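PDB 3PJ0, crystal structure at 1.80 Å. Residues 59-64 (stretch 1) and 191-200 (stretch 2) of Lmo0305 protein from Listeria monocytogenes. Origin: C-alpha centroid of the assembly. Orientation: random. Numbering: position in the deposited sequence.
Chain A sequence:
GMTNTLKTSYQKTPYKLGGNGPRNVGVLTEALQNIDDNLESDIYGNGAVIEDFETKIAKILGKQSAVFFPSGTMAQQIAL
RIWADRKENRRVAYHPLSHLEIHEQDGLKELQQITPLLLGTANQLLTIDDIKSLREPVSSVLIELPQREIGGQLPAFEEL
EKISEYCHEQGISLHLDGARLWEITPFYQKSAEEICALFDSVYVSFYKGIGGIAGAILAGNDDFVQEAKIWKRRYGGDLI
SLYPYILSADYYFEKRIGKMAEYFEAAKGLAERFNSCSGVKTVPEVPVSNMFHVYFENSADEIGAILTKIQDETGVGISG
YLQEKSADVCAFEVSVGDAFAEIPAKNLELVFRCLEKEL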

# COMPACT_ATOMS: atom_id res chain seq x y z
N LYS A 59 4.40 2.32 22.06
CA LYS A 59 4.64 2.04 23.49
C LYS A 59 5.39 0.69 23.71
O LYS A 59 6.32 0.60 24.51
CB LYS A 59 3.32 2.07 24.26
CG LYS A 59 3.44 1.82 25.74
CD LYS A 59 2.11 2.03 26.41
CE LYS A 59 2.20 1.94 27.91
NZ LYS A 59 0.84 2.09 28.52
N ILE A 60 4.99 -0.34 22.96
CA ILE A 60 5.66 -1.65 23.01
C ILE A 60 7.14 -1.59 22.57
O ILE A 60 7.99 -2.25 23.13
CB ILE A 60 4.89 -2.68 22.15
CG1 ILE A 60 3.62 -3.13 22.88
CG2 ILE A 60 5.75 -3.89 21.87
CD1 ILE A 60 2.59 -3.79 21.96
N LEU A 61 7.43 -0.73 21.61
CA LEU A 61 8.80 -0.53 21.15
C LEU A 61 9.57 0.54 21.91
O LEU A 61 10.78 0.73 21.66
CB LEU A 61 8.80 -0.21 19.67
CG LEU A 61 8.08 -1.21 18.74
CD1 LEU A 61 8.11 -0.70 17.31
CD2 LEU A 61 8.75 -2.59 18.89
N GLY A 62 8.92 1.20 22.86
CA GLY A 62 9.57 2.25 23.67
C GLY A 62 9.99 3.49 22.90
O GLY A 62 10.98 4.14 23.24
N LYS A 63 9.22 3.85 21.88
CA LYS A 63 9.50 5.02 21.06
C LYS A 63 8.39 6.07 21.24
O LYS A 63 7.26 5.74 21.65
CB LYS A 63 9.66 4.64 19.58
CG LYS A 63 10.79 3.67 19.28
CD LYS A 63 12.12 4.22 19.77
CE LYS A 63 13.28 3.23 19.58
NZ LYS A 63 14.55 3.90 20.08
N GLN A 64 8.71 7.32 20.94
CA GLN A 64 7.74 8.41 21.11
C GLN A 64 6.51 8.27 20.21
O GLN A 64 5.39 8.53 20.63
CB GLN A 64 8.40 9.77 20.82
CG GLN A 64 9.53 10.21 21.77
CD GLN A 64 10.00 11.65 21.49
OE1 GLN A 64 9.89 12.15 20.36
NE2 GLN A 64 10.52 12.32 22.54
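Stretch 2 (191-200) SAEEICALFD

Stretch 2 lays a short helix that starts at Ala-192 against the C-terminal end of the helix that carries Ile-60 and Leu-61. Taken end to end, the two stretches run in roughly the same direction. The nearest CA atoms across the stretches are Leu-61 CA and Glu-193 CA, 4.4 Å apart. Stretch 1 leaves its helix at Gly-62, which has positive phi in a Schellman motif. A CB here would point toward stretch 2 and lie 2.5 Å from Glu-193 CG, a clash. Without one, Gly-62 CA packs 3.8 Å from Glu-193 CG. Glu-193 is t,t and extended; its CA-to-CB bond points sideways, and chi1 t places CG at this contact.

Ser-191 is the N-cap of the second helix. Its chi1 is p, and OG accepts from Glu-194 N at 3.0 Å. Glu-194, with chi1 m, returns the contact: Ser-191 N donates to Glu-194 OE1 at 3.0 Å. Neither side chain touches stretch 1.

Ala-192 and Cys-196 lie one turn apart and point toward stretch 1. Leu-61 is m,t; its CD2 reaches Ala-192 CB at 4.1 Å, although its CA-to-CB bond points away. Cys-196, chi1 m, holds SG 3.9 Å from Leu-61 CD2. Ile-60 CG2 adds a looser contact with Ala-192 CB at 4.3 Å.

Ile-60 O and Glu-193 N are 3.5 Å apart at a poor angle for a direct bond. Water 1 joins them instead, 2.7 Å from Ile-60 O and 3.0 Å from Glu-193 N.

Lys-63 makes the direct hydrogen bonds between the stretches. Its CA-to-CB bond points sideways, but the m,m,t,t chain bends near its base and then runs straight, bringing its amine to the turn 196-199. NZ donates to Phe-199 O at 2.8 Å and to Cys-196 O at 3.0 Å. Cys-196 O also accepts from Phe-199 N at 3.0 Å, closing the type I turn. Water 3 links Lys-63 NZ to Asp-200 O, 2.9 Å from each.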

# COMPACT_ATOMS: atom_id res chain seq x y z
N SER A 191 13.23 -7.45 26.28
CA SER A 191 11.95 -7.04 25.69
C SER A 191 12.19 -6.33 24.35
O SER A 191 13.30 -5.87 24.07
CB SER A 191 11.22 -6.06 26.58
OG SER A 191 12.00 -4.89 26.73
N ALA A 192 11.12 -6.18 23.57
CA ALA A 192 11.18 -5.43 22.32
C ALA A 192 11.72 -4.03 22.59
O ALA A 192 12.56 -3.54 21.84
CB ALA A 192 9.82 -5.37 21.67
N GLU A 193 11.25 -3.40 23.67
CA GLU A 193 11.71 -2.07 24.07
C GLU A 193 13.21 -2.03 24.33
O GLU A 193 13.91 -1.12 23.89
CB GLU A 193 10.94 -1.58 25.31
CG GLU A 193 11.41 -0.25 25.84
CD GLU A 193 10.51 0.33 26.93
OE1 GLU A 193 9.61 -0.37 27.44
OE2 GLU A 193 10.72 1.51 27.28
N GLU A 194 13.71 -3.02 25.07
CA GLU A 194 15.14 -3.08 25.39
C GLU A 194 15.99 -3.16 24.14
O GLU A 194 16.96 -2.42 24.01
CB GLU A 194 15.47 -4.25 26.31
CG GLU A 194 15.08 -4.02 27.73
CD GLU A 194 15.46 -5.16 28.63
OE1 GLU A 194 14.80 -6.23 28.57
OE2 GLU A 194 16.43 -5.01 29.38
N ILE A 195 15.61 -4.02 23.20
CA ILE A 195 16.34 -4.18 21.95
C ILE A 195 16.28 -2.88 21.13
O ILE A 195 17.30 -2.38 20.65
CB ILE A 195 15.77 -5.38 21.12
CG1 ILE A 195 15.98 -6.70 21.88
CG2 ILE A 195 16.44 -5.53 19.74
CD1 ILE A 195 15.14 -7.85 21.29
N CYS A 196 15.08 -2.32 21.00
CA CYS A 196 14.88 -1.11 20.21
C CYS A 196 15.54 0.14 20.81
O CYS A 196 15.79 1.12 20.08
CB CYS A 196 13.40 -0.84 20.01
SG CYS A 196 12.60 -2.05 18.94
N ALA A 197 15.79 0.12 22.13
CA ALA A 197 16.43 1.25 22.82
C ALA A 197 17.84 1.56 22.32
O ALA A 197 18.37 2.65 22.57
CB ALA A 197 16.47 1.02 24.35
N LEU A 198 18.46 0.59 21.64
CA LEU A 198 19.81 0.78 21.13
C LEU A 198 19.81 1.44 19.74
O LEU A 198 20.88 1.72 19.21
CB LEU A 198 20.52 -0.58 21.04
CG LEU A 198 20.71 -1.37 22.32
CD1 LEU A 198 21.38 -2.73 21.96
CD2 LEU A 198 21.56 -0.57 23.28
N PHE A 199 18.62 1.70 19.19
CA PHE A 199 18.45 2.19 17.83
C PHE A 199 17.73 3.52 17.79
O PHE A 199 16.91 3.82 18.64
CB PHE A 199 17.61 1.17 17.03
CG PHE A 199 18.31 -0.13 16.79
CD1 PHE A 199 19.12 -0.29 15.67
CD2 PHE A 199 18.19 -1.18 17.69
CE1 PHE A 199 19.80 -1.50 15.43
CE2 PHE A 199 18.88 -2.39 17.48
CZ PHE A 199 19.67 -2.55 16.34
N ASP A 200 18.06 4.31 16.80
CA ASP A 200 17.37 5.56 16.53
C ASP A 200 15.98 5.33 15.94
O ASP A 200 15.06 6.07 16.23
CB ASP A 200 18.19 6.38 15.54
CG ASP A 200 19.43 6.90 16.15
OD1 ASP A 200 19.30 7.82 16.99
OD2 ASP A 200 20.53 6.41 15.84
O HOH W 1 8.59 -4.19 24.92
O HOH W 2 13.05 1.54 22.99
O HOH W 3 14.47 6.65 19.04